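Local atomic coordinates of VMB-1 (Vibrio alginolyticus, PDB entry 6JV4), a protein that probably hydrolyses the beta-lactam ring of antibiotics with the help of zinc, as a subclass B1 metallo-beta-lactamase that confers antibiotic resistance. Residues Gly34-Val42 with Leu200-Val208; Ala103-Leu111 with His144-Trp152. One frame throughout, in Å; residues are numbered along the deposited sequence.

Contact 1 (Gly34-Val42 with Leu200-Val208). With ZN (zinc ion), chain F.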
loop_
_atom_site.group_PDB
_atom_site.type_symbol
_atom_site.label_atom_id
_atom_site.label_comp_id
_atom_site.label_asym_id
_atom_site.label_seq_id
_atom_site.Cartn_x
_atom_site.Cartn_y
_atom_site.Cartn_z
ATOM N N GLY A 34 -4.390 -3.716 -19.061
ATOM C CA GLY A 34 -3.061 -3.954 -19.632
ATOM C C GLY A 34 -1.951 -3.884 -18.585
ATOM O O GLY A 34 -2.211 -4.193 -17.440
ATOM N N LEU A 35 -0.754 -3.477 -18.990
ATOM C CA LEU A 35 0.411 -3.421 -18.066
ATOM C C LEU A 35 0.200 -2.263 -17.086
ATOM O O LEU A 35 -0.039 -1.104 -17.511
ATOM C CB LEU A 35 1.694 -3.231 -18.869
ATOM C CG LEU A 35 2.199 -4.450 -19.625
ATOM C CD1 LEU A 35 3.289 -3.992 -20.572
ATOM C CD2 LEU A 35 2.676 -5.516 -18.700
ATOM N N ILE A 36 0.279 -2.570 -15.806
ATOM C CA ILE A 36 0.189 -1.495 -14.774
ATOM C C ILE A 36 1.317 -1.676 -13.759
ATOM O O ILE A 36 1.689 -2.802 -13.438
ATOM C CB ILE A 36 -1.204 -1.433 -14.137
ATOM C CG1 ILE A 36 -1.571 -2.728 -13.440
ATOM C CG2 ILE A 36 -2.243 -1.017 -15.179
ATOM C CD1 ILE A 36 -2.864 -2.665 -12.617
ATOM N N GLY A 37 1.860 -0.535 -13.324
ATOM C CA GLY A 37 2.949 -0.449 -12.357
ATOM C C GLY A 37 2.350 -0.448 -10.950
ATOM O O GLY A 37 1.228 0.012 -10.798
ATOM N N ALA A 38 3.056 -1.007 -9.982
ATOM C CA ALA A 38 2.569 -1.061 -8.586
ATOM C C ALA A 38 3.679 -0.582 -7.673
ATOM O O ALA A 38 4.844 -1.002 -7.854
ATOM C CB ALA A 38 2.178 -2.452 -8.236
ATOM N N SER A 39 3.332 0.220 -6.674
ATOM C CA SER A 39 4.286 0.747 -5.685
ATOM C C SER A 39 3.972 0.234 -4.280
ATOM O O SER A 39 2.823 0.183 -3.898
ATOM C CB SER A 39 4.252 2.243 -5.639
ATOM O OG SER A 39 4.640 2.823 -6.867
ATOM N N GLY A 40 5.029 -0.042 -3.535
ATOM C CA GLY A 40 4.962 -0.079 -2.063
ATOM C C GLY A 40 6.152 0.689 -1.526
ATOM O O GLY A 40 6.891 1.320 -2.352
ATOM N N LEU A 41 6.411 0.577 -0.236
ATOM C CA LEU A 41 7.522 1.302 0.394
ATOM C C LEU A 41 8.410 0.344 1.185
ATOM O O LEU A 41 7.951 -0.688 1.676
ATOM C CB LEU A 41 7.043 2.453 1.270
ATOM C CG LEU A 41 6.156 3.514 0.596
ATOM C CD1 LEU A 41 5.771 4.544 1.627
ATOM C CD2 LEU A 41 6.868 4.201 -0.560
ATOM N N VAL A 42 9.630 0.798 1.388
ATOM C CA VAL A 42 10.527 0.263 2.440
ATOM C C VAL A 42 10.855 1.428 3.356
ATOM O O VAL A 42 11.269 2.486 2.835
ATOM C CB VAL A 42 11.802 -0.362 1.877
ATOM C CG1 VAL A 42 12.718 -0.758 2.995
ATOM C CG2 VAL A 42 11.523 -1.550 0.972
ATOM N N LEU A 200 3.757 14.234 -0.207
ATOM C CA LEU A 200 3.887 13.241 -1.295
ATOM C C LEU A 200 2.814 12.211 -1.014
ATOM O O LEU A 200 2.675 11.839 0.147
ATOM C CB LEU A 200 5.268 12.600 -1.231
ATOM C CG LEU A 200 5.655 11.687 -2.398
ATOM C CD1 LEU A 200 5.720 12.450 -3.706
ATOM C CD2 LEU A 200 7.009 11.078 -2.087
ATOM N N VAL A 201 2.044 11.892 -2.020
ATOM C CA VAL A 201 1.024 10.830 -1.941
ATOM C C VAL A 201 1.419 9.736 -2.936
ATOM O O VAL A 201 1.713 10.046 -4.113
ATOM C CB VAL A 201 -0.369 11.397 -2.249
ATOM C CG1 VAL A 201 -1.398 10.270 -2.267
ATOM C CG2 VAL A 201 -0.748 12.495 -1.279
ATOM N N VAL A 202 1.602 8.522 -2.422
ATOM C CA VAL A 202 1.993 7.379 -3.272
ATOM C C VAL A 202 0.740 6.576 -3.584
ATOM O O VAL A 202 0.168 5.980 -2.661
ATOM C CB VAL A 202 3.063 6.521 -2.571
ATOM C CG1 VAL A 202 3.451 5.356 -3.447
ATOM C CG2 VAL A 202 4.285 7.342 -2.179
ATOM N N PRO A 203 0.282 6.551 -4.850
ATOM C CA PRO A 203 -0.819 5.696 -5.240
ATOM C C PRO A 203 -0.313 4.270 -5.420
ATOM O O PRO A 203 0.862 4.026 -5.607
ATOM C CB PRO A 203 -1.307 6.309 -6.526
ATOM C CG PRO A 203 -0.003 6.751 -7.190
ATOM C CD PRO A 203 0.845 7.245 -6.035
ATOM N N GLY A 204 -1.254 3.326 -5.317
ATOM C CA GLY A 204 -0.946 1.905 -5.521
ATOM C C GLY A 204 -0.415 1.626 -6.907
ATOM O O GLY A 204 0.417 0.686 -7.058
ATOM N N HIS A 205 -0.918 2.331 -7.904
ATOM C CA HIS A 205 -0.463 2.241 -9.316
ATOM C C HIS A 205 -0.167 3.623 -9.850
ATOM O O HIS A 205 -0.858 4.572 -9.474
ATOM C CB HIS A 205 -1.525 1.553 -10.205
ATOM C CG HIS A 205 -1.979 0.258 -9.645
ATOM N ND1 HIS A 205 -1.157 -0.838 -9.602
ATOM C CD2 HIS A 205 -3.113 -0.129 -9.035
ATOM C CE1 HIS A 205 -1.750 -1.825 -8.973
ATOM N NE2 HIS A 205 -2.919 -1.427 -8.619
ATOM N N GLY A 206 0.750 3.753 -10.812
ATOM C CA GLY A 206 1.003 5.062 -11.420
ATOM C C GLY A 206 1.941 5.977 -10.635
ATOM O O GLY A 206 2.644 5.532 -9.730
ATOM N N GLU A 207 2.042 7.218 -11.100
ATOM C CA GLU A 207 3.040 8.187 -10.621
ATOM C C GLU A 207 2.654 8.706 -9.245
ATOM O O GLU A 207 1.473 9.036 -8.995
ATOM C CB GLU A 207 3.200 9.391 -11.557
ATOM C CG GLU A 207 3.851 9.069 -12.871
ATOM C CD GLU A 207 3.696 10.220 -13.866
ATOM O OE1 GLU A 207 2.982 10.028 -14.893
ATOM O OE2 GLU A 207 4.234 11.310 -13.570
ATOM N N VAL A 208 3.672 8.891 -8.439
ATOM C CA VAL A 208 3.529 9.622 -7.153
ATOM C C VAL A 208 3.126 11.060 -7.493
ATOM O O VAL A 208 3.493 11.573 -8.571
ATOM C CB VAL A 208 4.811 9.582 -6.313
ATOM C CG1 VAL A 208 5.221 8.148 -6.053
ATOM C CG2 VAL A 208 5.967 10.370 -6.906
HETATM ZN ZN ZN F . -4.060 -2.420 -7.142
HETATM O O HOH W 1 2.347 3.451 -7.921
#
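The imidazole of H205 is held between a zinc ion and the backbone of G37. Its NE2 binds the metal at 2.1 Å, and ND1, the other ring nitrogen, donates to G37 O at 2.8 Å. That carbonyl oxygen lies almost exactly in the ring plane, whereas ND1 is tilted 33° from the carbonyl plane; the in-plane bond to ND1 and the bond from NE2 to zinc together fix how the ring is turned. The carbonyl would be expected to polarise the imidazole. I36 comes over one face: its CD1 stands 4.0 Å from the centroid of the H205 ring, a CH-pi contact displaced toward the rim. CG1 of I36 takes the position between backbone N and carbonyl carbon (chi1 61°), which directs CD1 at the imidazole.

Next to the histidine, S39 N donates to G204 O at 3.0 Å, fastening the turn that carries H205 to strand 36-45. A water extends this grip. It accepts from S39 OG at 2.6 Å and donates to both P203 O and G206 O; S39 OG is also hydrogen-bonded to Q23. Further along, S39 CB rests on V202 CG1 at 3.9 Å, while L41 and V202 both lean on F160 of strand 158-162, where the two sheets pack together. D86 and C163 complete the protein ligands of this zinc, the Asp-Cys-His second metal site of subclass B1 metallo-beta-lactamases.

Contact 2 (Ala103-Leu111 with His144-Trp152). With ZN (zinc ion), chain E.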
loop_
_atom_site.group_PDB
_atom_site.type_symbol
_atom_site.label_atom_id
_atom_site.label_comp_id
_atom_site.label_asym_id
_atom_site.label_seq_id
_atom_site.Cartn_x
_atom_site.Cartn_y
_atom_site.Cartn_z
ATOM N N ALA A 103 -1.877 -7.020 9.268
ATOM C CA ALA A 103 -3.071 -6.748 8.446
ATOM C C ALA A 103 -4.196 -6.432 9.398
ATOM O O ALA A 103 -4.197 -6.985 10.528
ATOM C CB ALA A 103 -3.413 -7.908 7.538
ATOM N N THR A 104 -5.173 -5.656 8.954
ATOM C CA THR A 104 -6.350 -5.428 9.793
ATOM C C THR A 104 -7.203 -6.696 9.857
ATOM O O THR A 104 -7.081 -7.620 9.019
ATOM C CB THR A 104 -7.223 -4.254 9.351
ATOM O OG1 THR A 104 -7.907 -4.677 8.167
ATOM C CG2 THR A 104 -6.452 -2.977 9.108
ATOM N N SER A 105 -8.088 -6.703 10.850
ATOM C CA SER A 105 -9.130 -7.746 11.014
ATOM C C SER A 105 -9.958 -7.880 9.737
ATOM O O SER A 105 -10.393 -9.012 9.405
ATOM C CB SER A 105 -9.997 -7.446 12.232
ATOM O OG SER A 105 -10.620 -6.174 12.156
ATOM N N LEU A 106 -10.269 -6.781 9.077
ATOM C CA LEU A 106 -11.034 -6.842 7.819
ATOM C C LEU A 106 -10.175 -7.459 6.717
ATOM O O LEU A 106 -10.720 -8.267 5.901
ATOM C CB LEU A 106 -11.501 -5.448 7.385
ATOM C CG LEU A 106 -12.588 -4.762 8.201
ATOM C CD1 LEU A 106 -12.854 -3.364 7.653
ATOM C CD2 LEU A 106 -13.865 -5.623 8.192
ATOM N N THR A 107 -8.913 -7.082 6.596
ATOM C CA THR A 107 -8.067 -7.687 5.556
ATOM C C THR A 107 -8.020 -9.218 5.800
ATOM O O THR A 107 -8.116 -10.018 4.837
ATOM C CB THR A 107 -6.689 -7.025 5.499
ATOM O OG1 THR A 107 -6.872 -5.659 5.119
ATOM C CG2 THR A 107 -5.769 -7.766 4.563
ATOM N N ASN A 108 -7.787 -9.639 7.046
ATOM C CA ASN A 108 -7.620 -11.079 7.344
ATOM C C ASN A 108 -8.940 -11.813 7.098
ATOM O O ASN A 108 -8.902 -12.938 6.558
ATOM C CB ASN A 108 -7.085 -11.314 8.750
ATOM C CG ASN A 108 -5.593 -11.050 8.819
ATOM O OD1 ASN A 108 -4.843 -11.253 7.846
ATOM N ND2 ASN A 108 -5.156 -10.591 9.991
ATOM N N LYS A 109 -10.082 -11.170 7.365
ATOM C CA LYS A 109 -11.409 -11.728 6.987
ATOM C C LYS A 109 -11.390 -12.066 5.494
ATOM O O LYS A 109 -11.848 -13.195 5.115
ATOM C CB LYS A 109 -12.556 -10.785 7.326
ATOM C CG LYS A 109 -13.912 -11.258 6.793
ATOM C CD LYS A 109 -15.017 -10.324 7.075
ATOM C CE LYS A 109 -15.026 -9.082 6.199
ATOM N NZ LYS A 109 -16.165 -8.197 6.545
ATOM N N LEU A 110 -10.954 -11.126 4.670
ATOM C CA LEU A 110 -11.039 -11.279 3.195
ATOM C C LEU A 110 -9.955 -12.225 2.683
ATOM O O LEU A 110 -10.261 -13.009 1.751
ATOM C CB LEU A 110 -11.016 -9.905 2.543
ATOM C CG LEU A 110 -12.236 -9.068 2.912
ATOM C CD1 LEU A 110 -12.154 -7.658 2.367
ATOM C CD2 LEU A 110 -13.496 -9.735 2.413
ATOM N N LEU A 111 -8.789 -12.271 3.323
ATOM C CA LEU A 111 -7.796 -13.297 2.929
ATOM C C LEU A 111 -8.390 -14.668 3.264
ATOM O O LEU A 111 -8.313 -15.591 2.397
ATOM C CB LEU A 111 -6.487 -13.046 3.670
ATOM C CG LEU A 111 -5.703 -11.818 3.224
ATOM C CD1 LEU A 111 -4.606 -11.529 4.246
ATOM C CD2 LEU A 111 -5.103 -11.975 1.845
ATOM N N HIS A 144 -11.577 1.356 -2.682
ATOM C CA HIS A 144 -11.090 0.340 -3.642
ATOM C C HIS A 144 -11.513 -1.061 -3.180
ATOM O O HIS A 144 -11.914 -1.904 -4.034
ATOM C CB HIS A 144 -9.596 0.481 -3.786
ATOM C CG HIS A 144 -8.988 -0.652 -4.534
ATOM N ND1 HIS A 144 -9.187 -0.811 -5.889
ATOM C CD2 HIS A 144 -8.249 -1.705 -4.128
ATOM C CE1 HIS A 144 -8.508 -1.884 -6.272
ATOM N NE2 HIS A 144 -7.923 -2.439 -5.246
ATOM N N THR A 145 -11.393 -1.317 -1.885
ATOM C CA THR A 145 -11.883 -2.534 -1.246
ATOM C C THR A 145 -12.496 -2.130 0.100
ATOM O O THR A 145 -12.314 -1.005 0.565
ATOM C CB THR A 145 -10.803 -3.605 -1.066
ATOM O OG1 THR A 145 -9.776 -2.975 -0.298
ATOM C CG2 THR A 145 -10.242 -4.151 -2.357
ATOM N N GLU A 146 -13.166 -3.077 0.714
ATOM C CA GLU A 146 -13.775 -2.885 2.042
ATOM C C GLU A 146 -12.670 -2.569 3.051
ATOM O O GLU A 146 -12.942 -1.806 4.013
ATOM C CB GLU A 146 -14.467 -4.209 2.391
ATOM C CG GLU A 146 -15.034 -4.286 3.761
ATOM C CD GLU A 146 -15.613 -5.664 4.128
ATOM O OE1 GLU A 146 -15.662 -6.584 3.259
ATOM O OE2 GLU A 146 -16.102 -5.780 5.250
ATOM N N ASP A 147 -11.508 -3.242 2.902
ATOM C CA ASP A 147 -10.449 -3.312 3.935
ATOM C C ASP A 147 -9.324 -2.292 3.750
ATOM O O ASP A 147 -8.456 -2.227 4.635
ATOM C CB ASP A 147 -9.852 -4.717 4.003
ATOM C CG ASP A 147 -9.171 -5.117 2.707
ATOM O OD1 ASP A 147 -9.731 -4.810 1.655
ATOM O OD2 ASP A 147 -8.107 -5.723 2.793
ATOM N N ASN A 148 -9.297 -1.522 2.680
ATOM C CA ASN A 148 -8.100 -0.737 2.308
ATOM C C ASN A 148 -7.681 0.200 3.463
ATOM O O ASN A 148 -8.569 0.886 4.049
ATOM C CB ASN A 148 -8.272 -0.003 0.968
ATOM C CG ASN A 148 -9.512 0.848 0.808
ATOM O OD1 ASN A 148 -10.122 1.339 1.822
ATOM N ND2 ASN A 148 -9.920 1.002 -0.419
ATOM N N ILE A 149 -6.391 0.232 3.785
ATOM C CA ILE A 149 -5.809 1.206 4.747
ATOM C C ILE A 149 -4.799 2.089 4.045
ATOM O O ILE A 149 -4.253 1.737 2.988
ATOM C CB ILE A 149 -5.145 0.446 5.926
ATOM C CG1 ILE A 149 -4.157 -0.602 5.466
ATOM C CG2 ILE A 149 -6.219 -0.167 6.817
ATOM C CD1 ILE A 149 -3.247 -1.139 6.566
ATOM N N VAL A 150 -4.501 3.230 4.672
ATOM C CA VAL A 150 -3.390 4.082 4.230
ATOM C C VAL A 150 -2.349 4.099 5.351
ATOM O O VAL A 150 -2.670 3.767 6.510
ATOM C CB VAL A 150 -3.882 5.491 3.857
ATOM C CG1 VAL A 150 -4.908 5.434 2.727
ATOM C CG2 VAL A 150 -4.397 6.257 5.071
ATOM N N VAL A 151 -1.156 4.519 4.985
ATOM C CA VAL A 151 -0.048 4.553 5.962
ATOM C C VAL A 151 0.604 5.915 5.856
ATOM O O VAL A 151 0.996 6.302 4.755
ATOM C CB VAL A 151 0.949 3.416 5.754
ATOM C CG1 VAL A 151 1.981 3.428 6.883
ATOM C CG2 VAL A 151 0.235 2.073 5.653
ATOM N N TRP A 152 0.689 6.607 6.983
ATOM C CA TRP A 152 1.275 7.955 7.096
ATOM C C TRP A 152 2.659 7.914 7.698
ATOM O O TRP A 152 2.823 7.231 8.683
ATOM C CB TRP A 152 0.360 8.798 7.980
ATOM C CG TRP A 152 0.815 10.195 8.291
ATOM C CD1 TRP A 152 0.956 10.688 9.555
ATOM C CD2 TRP A 152 1.037 11.308 7.401
ATOM N NE1 TRP A 152 1.277 12.023 9.517
ATOM C CE2 TRP A 152 1.354 12.426 8.207
ATOM C CE3 TRP A 152 1.006 11.493 6.010
ATOM C CZ2 TRP A 152 1.550 13.700 7.669
ATOM C CZ3 TRP A 152 1.261 12.733 5.477
ATOM C CH2 TRP A 152 1.523 13.843 6.296
HETATM ZN ZN ZN E . -6.714 -4.069 -5.224
HETATM O O HOH W 2 -9.244 -2.591 7.129
HETATM O O HOH W 3 -17.459 -8.532 3.378
#
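T107 and D147 meet nearly at right angles where helix 105-113 packs against the loop following zinc ligand H144, within the metallo-beta-lactamase fold. T107 OG1 donates to the anti lone pair of D147 OD2, 2.6 Å away. The other carboxylate oxygen, OD1, receives T145 OG1 at 2.7 Å from above the carboxylate plane, 36° out of it. With one hydroxyl on each oxygen, the buried carboxylate is held against rotation, and L110 CD1 lies against OD1. CG of D147 sits between its own backbone N and carbonyl carbon (chi1 63°), which swings the acid toward the helix.

E146 reaches out with an extended chain and crosses K109 at about a right angle. K109 NZ forms a salt bridge to E146 OE2 at 2.7 Å, meeting it on the syn side but 28° out of the carboxylate plane; the lysine chain bends at chi3 to get there. L106 CD2 and L110 CD1 lie on one side of this carboxylate, near OE2 and OE1 respectively, and L106 CB packs on D147 CB at 3.8 Å.

At the start of the helix, T104 is the N-cap, its OG1 accepting from T107 N. T104 CG2 and I149 CG2 touch tip to tip at 3.6 Å, a close apolar join beside the helix start. H144 shares its zinc with H82 and H84. Between the T104 cap and the loop lies a bridging water, 2.7 Å from T104 OG1 and donating to D147 O at 2.6 Å.

Contacts 1 and 2 lie on opposite sides of the chain's centre, with centres about 17 Å apart and nearest atoms about 6 Å apart. Along the chain, 34-42 comes first and 200-208 last, and both segments of contact 2 fall between them. The same two sheets serve both: strands 36-45 and 100-104 belong to the seven-stranded sheet, strands 150-153 and 200-203 to the five-stranded one. Within this sandwich fold, contact 1 joins strand 36-45 to the turn after strand 200-203, and contact 2 joins helix 105-113 to the loop before strand 150-153. Segments 200-208 and 144-152 each supply one histidine ligand, H205 and H144, to the two neighbouring zinc sites.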